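Local coordinates for protein SusD homolog (PDB 4F53) that probably binds mucin O-glycans at the cell surface of Bacteroides ovatus, as a lipoprotein of the SusD/RagB family with a TPR-like helical fold, at residues A[71-77]-A[308-314]; A[262-268]-A[302-307]; A[466-470]-A[509-513]. All blocks are in the same frame, centred on the assembly; numbering follows the deposited sequence.

Interaction 1: residues A[71-77]-A[308-314]; sequences WSGRYAT and GILQGQY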
loop_
_atom_site.group_PDB
_atom_site.type_symbol
_atom_site.label_atom_id
_atom_site.label_comp_id
_atom_site.label_asym_id
_atom_site.label_seq_id
_atom_site.Cartn_x
_atom_site.Cartn_y
_atom_site.Cartn_z
ATOM N N TRP A 71 -5.471 -1.913 -24.097
ATOM C CA TRP A 71 -5.693 -0.897 -23.066
ATOM C C TRP A 71 -5.584 0.493 -23.700
ATOM O O TRP A 71 -4.596 0.779 -24.378
ATOM C CB TRP A 71 -4.706 -1.054 -21.895
ATOM C CG TRP A 71 -4.832 -2.342 -21.125
ATOM C CD1 TRP A 71 -5.908 -3.185 -21.090
ATOM C CD2 TRP A 71 -3.879 -2.865 -20.178
ATOM N NE1 TRP A 71 -5.664 -4.230 -20.226
ATOM C CE2 TRP A 71 -4.426 -4.059 -19.650
ATOM C CE3 TRP A 71 -2.602 -2.467 -19.766
ATOM C CZ2 TRP A 71 -3.739 -4.846 -18.724
ATOM C CZ3 TRP A 71 -1.926 -3.241 -18.839
ATOM C CH2 TRP A 71 -2.485 -4.416 -18.330
ATOM N N SER A 72 -6.626 1.334 -23.535
ATOM C CA SER A 72 -6.661 2.699 -24.081
ATOM C C SER A 72 -5.710 3.611 -23.272
ATOM O O SER A 72 -5.093 4.533 -23.813
ATOM C CB SER A 72 -8.084 3.245 -24.055
ATOM O OG SER A 72 -8.558 3.372 -22.720
ATOM N N GLY A 73 -5.593 3.319 -21.983
ATOM C CA GLY A 73 -4.737 4.036 -21.053
ATOM C C GLY A 73 -4.624 3.276 -19.760
ATOM O O GLY A 73 -5.227 2.204 -19.615
ATOM N N ARG A 74 -3.828 3.803 -18.820
ATOM C CA ARG A 74 -3.597 3.150 -17.527
ATOM C C ARG A 74 -3.567 4.168 -16.392
ATOM O O ARG A 74 -3.431 5.363 -16.640
ATOM C CB ARG A 74 -2.255 2.368 -17.548
ATOM C CG ARG A 74 -2.072 1.361 -18.695
ATOM C CD ARG A 74 -0.930 0.372 -18.451
ATOM N NE ARG A 74 0.306 1.008 -17.984
ATOM C CZ ARG A 74 1.176 1.649 -18.758
ATOM N NH1 ARG A 74 0.956 1.766 -20.061
ATOM N NH2 ARG A 74 2.272 2.179 -18.238
ATOM N N TYR A 75 -3.663 3.699 -15.146
ATOM C CA TYR A 75 -3.522 4.564 -13.978
ATOM C C TYR A 75 -2.126 5.224 -13.978
ATOM O O TYR A 75 -2.019 6.422 -13.745
ATOM C CB TYR A 75 -3.722 3.784 -12.664
ATOM C CG TYR A 75 -5.009 2.992 -12.542
ATOM C CD1 TYR A 75 -6.216 3.626 -12.244
ATOM C CD2 TYR A 75 -4.997 1.600 -12.571
ATOM C CE1 TYR A 75 -7.394 2.893 -12.058
ATOM C CE2 TYR A 75 -6.160 0.854 -12.356
ATOM C CZ TYR A 75 -7.357 1.504 -12.102
ATOM O OH TYR A 75 -8.497 0.752 -11.914
ATOM N N ALA A 76 -1.073 4.430 -14.284
ATOM C CA ALA A 76 0.329 4.840 -14.301
ATOM C C ALA A 76 0.575 6.057 -15.180
ATOM O O ALA A 76 1.342 6.929 -14.782
ATOM C CB ALA A 76 1.212 3.685 -14.759
ATOM N N THR A 77 -0.068 6.123 -16.364
ATOM C CA THR A 77 0.126 7.243 -17.290
ATOM C C THR A 77 -0.986 8.314 -17.103
ATOM O O THR A 77 -1.055 9.265 -17.862
ATOM C CB THR A 77 0.268 6.719 -18.740
ATOM O OG1 THR A 77 -0.836 5.867 -19.055
ATOM C CG2 THR A 77 1.568 5.967 -18.945
ATOM N N GLY A 308 5.268 4.047 -16.044
ATOM C CA GLY A 308 4.651 5.093 -16.840
ATOM C C GLY A 308 5.004 5.117 -18.312
ATOM O O GLY A 308 4.885 6.167 -18.945
ATOM N N ILE A 309 5.427 3.980 -18.878
ATOM C CA ILE A 309 5.670 3.888 -20.330
ATOM C C ILE A 309 4.280 3.887 -20.995
ATOM O O ILE A 309 3.395 3.161 -20.545
ATOM C CB ILE A 309 6.527 2.652 -20.726
ATOM C CG1 ILE A 309 7.953 2.725 -20.118
ATOM C CG2 ILE A 309 6.558 2.478 -22.259
ATOM C CD1 ILE A 309 8.748 1.382 -20.168
ATOM N N LEU A 310 4.061 4.749 -21.986
ATOM C CA LEU A 310 2.759 4.846 -22.637
ATOM C C LEU A 310 2.448 3.557 -23.350
ATOM O O LEU A 310 3.336 2.958 -23.968
ATOM C CB LEU A 310 2.711 6.033 -23.635
ATOM C CG LEU A 310 1.317 6.547 -24.064
ATOM C CD1 LEU A 310 0.682 7.455 -22.982
ATOM C CD2 LEU A 310 1.408 7.351 -25.365
ATOM N N GLN A 311 1.184 3.120 -23.251
ATOM C CA GLN A 311 0.685 1.947 -23.960
ATOM C C GLN A 311 0.963 2.142 -25.445
ATOM O O GLN A 311 0.663 3.211 -25.988
ATOM C CB GLN A 311 -0.818 1.756 -23.684
ATOM C CG GLN A 311 -1.317 0.345 -23.951
ATOM C CD GLN A 311 -0.899 -0.689 -22.931
ATOM O OE1 GLN A 311 -0.415 -0.385 -21.837
ATOM N NE2 GLN A 311 -1.052 -1.958 -23.292
ATOM N N GLY A 312 1.631 1.157 -26.044
ATOM C CA GLY A 312 2.018 1.172 -27.448
ATOM C C GLY A 312 3.423 1.688 -27.693
ATOM O O GLY A 312 3.861 1.728 -28.840
ATOM N N GLN A 313 4.152 2.086 -26.632
ATOM C CA GLN A 313 5.496 2.669 -26.759
ATOM C C GLN A 313 6.547 1.908 -25.961
ATOM O O GLN A 313 7.497 2.500 -25.450
ATOM C CB GLN A 313 5.474 4.147 -26.344
ATOM C CG GLN A 313 4.671 4.988 -27.328
ATOM C CD GLN A 313 4.613 6.448 -26.997
ATOM O OE1 GLN A 313 4.987 6.903 -25.912
ATOM N NE2 GLN A 313 4.116 7.227 -27.936
ATOM N N TYR A 314 6.388 0.583 -25.885
ATOM C CA TYR A 314 7.323 -0.302 -25.188
ATOM C C TYR A 314 8.333 -0.875 -26.133
ATOM O O TYR A 314 7.983 -1.218 -27.272
ATOM C CB TYR A 314 6.573 -1.479 -24.561
ATOM C CG TYR A 314 5.801 -1.147 -23.312
ATOM C CD1 TYR A 314 4.478 -0.703 -23.381
ATOM C CD2 TYR A 314 6.364 -1.328 -22.056
ATOM C CE1 TYR A 314 3.761 -0.395 -22.225
ATOM C CE2 TYR A 314 5.657 -1.028 -20.898
ATOM C CZ TYR A 314 4.354 -0.569 -20.989
ATOM O OH TYR A 314 3.655 -0.308 -19.856
HETATM O O HOH W 1 3.815 1.775 -15.648
HETATM O O HOH W 2 -0.983 4.316 -21.482
#
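Arg-74 reaches across to the 308-314 loop and grips the carbonyl oxygen of Ile-309 end-on with two nitrogens. Its NH2 lies 2.7 Å from Ile-309 O and its NH1 2.9 Å from the same atom, both bonds in the guanidinium plane. A third hydrogen bond, from Arg-74 NH1 to Gln-311 OE1 (3.1 Å), is tilted from that plane. The hydroxyl of Tyr-314 sits over one guanidinium face, too poorly aligned for a hydrogen bond to it, and bonds weakly to Asp-64 O. Waters join Arg-74 NH2 to Gly-308 N and Thr-77 OG1 to Gln-311 N. Gln-311 NE2 also bonds to Gly-68 O, and Thr-77 OG1 to Asn-79.

Van der Waals contacts, two of them against carbonyl oxygens, lie around the arginine. Gln-311 CG is 3.3 Å from Trp-71 O because the side chain leaves opposite the backbone N (chi1 -160°) and bends at chi2, which sets its amide oxygen at the indole edge. Thr-77 CG2 packs 3.3 Å from Gly-308 O.

The 71-77 loop follows strand 62-64, whose Asp-64 forms a salt bridge with Arg-74 NE, and 308-314 lies between helix 288-291 and strand 332-335; Ala-76 packs on helix 44-58, and Trp-84 of helix 82-106 meets Trp-71 edge-to-face.

Interaction 2: residues A[262-268]-A[302-307]; sequences RISADLT and YVGLRR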
loop_
_atom_site.group_PDB
_atom_site.type_symbol
_atom_site.label_atom_id
_atom_site.label_comp_id
_atom_site.label_asym_id
_atom_site.label_seq_id
_atom_site.Cartn_x
_atom_site.Cartn_y
_atom_site.Cartn_z
ATOM N N ARG A 262 6.034 -6.026 -14.303
ATOM C CA ARG A 262 7.453 -6.283 -14.038
ATOM C C ARG A 262 7.859 -5.446 -12.835
ATOM O O ARG A 262 7.104 -4.563 -12.425
ATOM C CB ARG A 262 8.336 -5.981 -15.278
ATOM C CG ARG A 262 8.251 -7.071 -16.372
ATOM C CD ARG A 262 8.815 -8.382 -15.852
ATOM N NE ARG A 262 8.744 -9.490 -16.798
ATOM C CZ ARG A 262 7.778 -10.406 -16.817
ATOM N NH1 ARG A 262 6.734 -10.296 -16.005
ATOM N NH2 ARG A 262 7.831 -11.419 -17.669
ATOM N N ILE A 263 9.025 -5.727 -12.246
ATOM C CA ILE A 263 9.541 -4.919 -11.121
ATOM C C ILE A 263 9.898 -3.535 -11.686
ATOM O O ILE A 263 10.380 -3.443 -12.824
ATOM C CB ILE A 263 10.764 -5.629 -10.457
ATOM C CG1 ILE A 263 10.374 -7.001 -9.869
ATOM C CG2 ILE A 263 11.489 -4.747 -9.395
ATOM C CD1 ILE A 263 9.299 -6.994 -8.755
ATOM N N SER A 264 9.659 -2.477 -10.915
ATOM C CA SER A 264 9.986 -1.106 -11.312
ATOM C C SER A 264 11.486 -0.871 -11.323
ATOM O O SER A 264 12.254 -1.499 -10.568
ATOM C CB SER A 264 9.341 -0.104 -10.357
ATOM O OG SER A 264 9.955 -0.153 -9.083
ATOM N N ALA A 265 11.893 0.072 -12.158
ATOM C CA ALA A 265 13.280 0.502 -12.269
ATOM C C ALA A 265 13.732 1.175 -10.931
ATOM O O ALA A 265 14.884 1.023 -10.531
ATOM C CB ALA A 265 13.419 1.464 -13.437
ATOM N N ASP A 266 12.801 1.864 -10.225
ATOM C CA ASP A 266 13.061 2.523 -8.943
ATOM C C ASP A 266 13.516 1.528 -7.857
ATOM O O ASP A 266 14.498 1.777 -7.172
ATOM C CB ASP A 266 11.799 3.282 -8.451
ATOM C CG ASP A 266 11.130 4.109 -9.534
ATOM O OD1 ASP A 266 10.485 3.512 -10.426
ATOM O OD2 ASP A 266 11.298 5.329 -9.523
ATOM N N LEU A 267 12.803 0.412 -7.715
ATOM C CA LEU A 267 13.086 -0.604 -6.717
ATOM C C LEU A 267 14.459 -1.251 -6.952
ATOM O O LEU A 267 15.202 -1.403 -5.990
ATOM C CB LEU A 267 11.950 -1.647 -6.707
ATOM C CG LEU A 267 11.782 -2.567 -5.496
ATOM C CD1 LEU A 267 11.635 -1.799 -4.179
ATOM C CD2 LEU A 267 10.587 -3.448 -5.678
ATOM N N THR A 268 14.837 -1.562 -8.211
ATOM C CA THR A 268 16.158 -2.124 -8.464
ATOM C C THR A 268 17.254 -1.029 -8.315
ATOM O O THR A 268 18.359 -1.360 -7.898
ATOM C CB THR A 268 16.234 -2.898 -9.801
ATOM O OG1 THR A 268 15.934 -2.025 -10.884
ATOM C CG2 THR A 268 15.294 -4.132 -9.827
ATOM N N TYR A 302 19.842 -7.532 -11.892
ATOM C CA TYR A 302 18.602 -7.088 -11.239
ATOM C C TYR A 302 18.284 -5.728 -11.820
ATOM O O TYR A 302 19.017 -4.765 -11.561
ATOM C CB TYR A 302 18.737 -7.039 -9.721
ATOM C CG TYR A 302 18.889 -8.401 -9.095
ATOM C CD1 TYR A 302 17.828 -9.310 -9.084
ATOM C CD2 TYR A 302 20.073 -8.771 -8.462
ATOM C CE1 TYR A 302 17.939 -10.546 -8.447
ATOM C CE2 TYR A 302 20.183 -9.996 -7.795
ATOM C CZ TYR A 302 19.115 -10.881 -7.803
ATOM O OH TYR A 302 19.222 -12.112 -7.205
ATOM N N VAL A 303 17.286 -5.671 -12.722
ATOM C CA VAL A 303 16.968 -4.427 -13.402
ATOM C C VAL A 303 15.473 -4.400 -13.750
ATOM O O VAL A 303 14.957 -5.276 -14.446
ATOM C CB VAL A 303 17.895 -4.162 -14.623
ATOM C CG1 VAL A 303 17.823 -5.278 -15.687
ATOM C CG2 VAL A 303 17.649 -2.772 -15.218
ATOM N N GLY A 304 14.797 -3.394 -13.223
ATOM C CA GLY A 304 13.373 -3.216 -13.425
ATOM C C GLY A 304 13.047 -2.462 -14.687
ATOM O O GLY A 304 13.939 -2.026 -15.422
ATOM N N LEU A 305 11.761 -2.313 -14.945
ATOM C CA LEU A 305 11.278 -1.578 -16.101
ATOM C C LEU A 305 10.792 -0.182 -15.636
ATOM O O LEU A 305 10.324 -0.022 -14.508
ATOM C CB LEU A 305 10.144 -2.409 -16.741
ATOM C CG LEU A 305 9.466 -1.905 -18.002
ATOM C CD1 LEU A 305 10.423 -1.910 -19.187
ATOM C CD2 LEU A 305 8.254 -2.746 -18.301
ATOM N N ARG A 306 10.939 0.828 -16.496
ATOM C CA ARG A 306 10.499 2.175 -16.199
ATOM C C ARG A 306 8.964 2.200 -16.035
ATOM O O ARG A 306 8.243 1.594 -16.846
ATOM C CB ARG A 306 10.945 3.130 -17.328
ATOM C CG ARG A 306 10.655 4.612 -17.081
ATOM C CD ARG A 306 11.591 5.227 -16.044
ATOM N NE ARG A 306 11.208 6.607 -15.748
ATOM C CZ ARG A 306 11.683 7.666 -16.388
ATOM N NH1 ARG A 306 12.592 7.521 -17.347
ATOM N NH2 ARG A 306 11.247 8.876 -16.087
ATOM N N ARG A 307 8.481 2.852 -14.963
ATOM C CA ARG A 307 7.039 3.009 -14.735
ATOM C C ARG A 307 6.523 4.143 -15.610
ATOM O O ARG A 307 7.265 5.101 -15.859
ATOM C CB ARG A 307 6.724 3.301 -13.261
ATOM C CG ARG A 307 7.081 2.196 -12.275
ATOM C CD ARG A 307 6.844 2.655 -10.837
ATOM N NE ARG A 307 7.750 3.764 -10.515
ATOM C CZ ARG A 307 7.372 5.017 -10.319
ATOM N NH1 ARG A 307 6.082 5.327 -10.257
ATOM N NH2 ARG A 307 8.278 5.964 -10.135
HETATM O O HOH W 3 10.457 3.922 -12.962
#
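Leu-305 and Ser-264 form a single beta bridge, in which Leu-305 N donates to Ile-263 O (2.8 Å) and Ala-265 N donates to Leu-305 O (2.8 Å). The second bond is the more bent, its donor standing above the carbonyl plane. Gly-304 presses its CA to 3.1 Å from Ile-263 O, where a side chain would clash with the backbone of 263-265. The amide of Gly-304 is taken up by Thr-268 OG1 at 2.9 Å.

Ser-264 is the N-cap of helix 265-273: its OG accepts from Leu-267 N and is hydrogen-bonded to Gly-60 O. Within the first turn, Asp-266 meets Arg-307 in a side-on salt bridge, NE to OD1 at 2.7 Å and NH2 to OD2 at 3.1 Å. A bend at chi3 (-64°) brings the Arg-307 guanidinium edge to it. OD1 lies in the guanidinium plane, yet both nitrogens approach from above the carboxylate, the two planes being 57° apart. A water donates to Asp-266 OD1 and accepts from Arg-307 N, while Met-458 N serves OD2. Arg-307 NH1 bonds to Ala-57 O and to a glycerol probably left from crystallisation.

Both charges are buried with several partners each. A carboxylate in the first turn of a helix is likely to be steadied by the helix dipole, so the pair probably stays ionised and fixes the 302-307 loop against the helix start.

Interaction 3: residues A[466-470]-A[509-513]; sequences GGIVN and DTMAT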
loop_
_atom_site.group_PDB
_atom_site.type_symbol
_atom_site.label_atom_id
_atom_site.label_comp_id
_atom_site.label_asym_id
_atom_site.label_seq_id
_atom_site.Cartn_x
_atom_site.Cartn_y
_atom_site.Cartn_z
ATOM N N GLY A 466 -2.803 15.332 -19.472
ATOM C CA GLY A 466 -3.116 16.574 -20.176
ATOM C C GLY A 466 -2.720 17.836 -19.429
ATOM O O GLY A 466 -3.108 18.930 -19.826
ATOM N N GLY A 467 -1.959 17.688 -18.338
ATOM C CA GLY A 467 -1.500 18.810 -17.531
ATOM C C GLY A 467 -2.105 18.832 -16.141
ATOM O O GLY A 467 -1.756 19.693 -15.318
ATOM N N ILE A 468 -3.018 17.875 -15.863
ATOM C CA ILE A 468 -3.664 17.789 -14.551
ATOM C C ILE A 468 -2.645 17.404 -13.487
ATOM O O ILE A 468 -2.581 18.049 -12.455
ATOM C CB ILE A 468 -4.885 16.812 -14.543
ATOM C CG1 ILE A 468 -6.020 17.328 -15.468
ATOM C CG2 ILE A 468 -5.381 16.577 -13.097
ATOM C CD1 ILE A 468 -7.358 16.668 -15.308
ATOM N N VAL A 469 -1.869 16.346 -13.735
ATOM C CA VAL A 469 -0.922 15.777 -12.781
ATOM C C VAL A 469 0.481 16.385 -12.965
ATOM O O VAL A 469 1.040 16.393 -14.063
ATOM C CB VAL A 469 -0.906 14.226 -12.903
ATOM C CG1 VAL A 469 0.143 13.599 -11.995
ATOM C CG2 VAL A 469 -2.282 13.635 -12.611
ATOM N N ASN A 470 1.022 16.894 -11.870
ATOM C CA ASN A 470 2.380 17.420 -11.792
ATOM C C ASN A 470 3.352 16.231 -11.702
ATOM O O ASN A 470 3.128 15.325 -10.901
ATOM C CB ASN A 470 2.521 18.341 -10.571
ATOM C CG ASN A 470 3.938 18.745 -10.289
ATOM O OD1 ASN A 470 4.634 18.099 -9.509
ATOM N ND2 ASN A 470 4.414 19.781 -10.957
ATOM N N ASP A 509 -12.046 17.905 -8.453
ATOM C CA ASP A 509 -12.182 16.453 -8.367
ATOM C C ASP A 509 -11.257 15.833 -9.400
ATOM O O ASP A 509 -11.698 15.340 -10.446
ATOM C CB ASP A 509 -13.647 16.004 -8.544
ATOM C CG ASP A 509 -13.873 14.510 -8.404
ATOM O OD1 ASP A 509 -13.017 13.826 -7.775
ATOM O OD2 ASP A 509 -14.888 14.022 -8.922
ATOM N N THR A 510 -9.944 15.911 -9.120
ATOM C CA THR A 510 -8.928 15.388 -10.017
ATOM C C THR A 510 -7.899 14.584 -9.215
ATOM O O THR A 510 -7.959 14.527 -7.981
ATOM C CB THR A 510 -8.240 16.525 -10.812
ATOM O OG1 THR A 510 -7.319 17.207 -9.984
ATOM C CG2 THR A 510 -9.210 17.523 -11.470
HETATM N N MSE A 511 -6.917 14.032 -9.926
HETATM C CA MSE A 511 -5.802 13.303 -9.343
HETATM C C MSE A 511 -4.805 14.226 -8.622
HETATM O O MSE A 511 -3.950 13.738 -7.889
HETATM C CB MSE A 511 -5.066 12.552 -10.452
HETATM C CG MSE A 511 -5.798 11.322 -10.938
HETATM SE SE MSE A 511 -4.660 10.364 -12.200
HETATM C CE MSE A 511 -5.871 8.869 -12.666
ATOM N N ALA A 512 -4.918 15.557 -8.816
ATOM C CA ALA A 512 -3.967 16.547 -8.326
ATOM C C ALA A 512 -4.305 17.062 -6.947
ATOM O O ALA A 512 -3.411 17.603 -6.273
ATOM C CB ALA A 512 -3.879 17.699 -9.317
ATOM N N THR A 513 -5.580 16.902 -6.517
ATOM C CA THR A 513 -6.028 17.386 -5.217
ATOM C C THR A 513 -5.493 16.537 -4.086
ATOM O O THR A 513 -5.540 15.316 -4.149
ATOM C CB THR A 513 -7.561 17.495 -5.147
ATOM O OG1 THR A 513 -7.953 18.477 -6.077
ATOM C CG2 THR A 513 -8.092 17.922 -3.760
#
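Ile-468 turns its CG2 anti to the backbone N (chi1 -65° for CG1), which sets this methyl against Thr-510, 3.7 Å from Thr-510 CB and about as far from its OG1. Thr-510 in turn has its hydroxyl between the backbone N and the carbonyl carbon (chi1 76°), close enough to its own chain for OG1 to accept from Ala-512 N at 3.1 Å, with an angle of 159° at the hydrogen. The same oxygen is hydrogen-bonded to Arg-507 O, so it is engaged both ahead and behind along the chain.

The contact is made mostly by apolar side-chain groups, with one methyl set against a backbone oxygen. Ala-512 CB packs 3.4 Å from the carbonyl oxygen of Ile-468 and 4.2 Å from Ile-468 CG2, so that one methyl of the isoleucine lies against both Thr-510 and Ala-512. Deeper in, Val-469 CG2 rests 3.7 Å from Met-511 CB, with the selenium of this selenomethionine, SE, at 4.1 Å from the same methyl. Beyond CG the Met-511 chain is extended and runs past the valine to reach Pro-80 and Met-478. Val-469 and Met-511 are buried, and Val-469 also touches Tyr-78, while Ile-468 lies at the surface.

A valine in place of Thr-510 would probably leave Ala-512 N without its side-chain acceptor and Arg-507 O without its hydroxyl partner, letting the 510-512 turn, against which Ile-468 packs, shift.

On the 466-470 side, Ser-465 OG accepts from Val-469 N and Asn-463 ND2 donates to Val-469 O. Thr-510 to Ala-512 forms an ST turn whose three residues all pack against the facing loop: plain loop-to-loop packing that joins the segment after helix 442-452 to the C-terminal tail beyond helix 489-502.

How the interactions relate
Along the chain, interaction 2 falls between the two segments of interaction 1, and interaction 3 follows both. Interactions 1 and 2 have centres 16 Å apart and touch where Tyr-314 CE2 meets Leu-305 CD2 at 4.1 Å. Their second segments run on from each other in the loop between helix 288-291 and strand 332-335; interaction 2 takes in the end of strand 261-263, and interaction 1 joins the neighbouring strand 62-64 through Arg-74 and Asp-64. Interaction 3 lies about 17 Å from interaction 1 and 25 Å from interaction 2, centre to centre, touching neither. Backbone bonds from Thr-77, Gly-308 and Arg-307 to 461-464 lead toward it, so loops distant in sequence are tied together beside the helical framework.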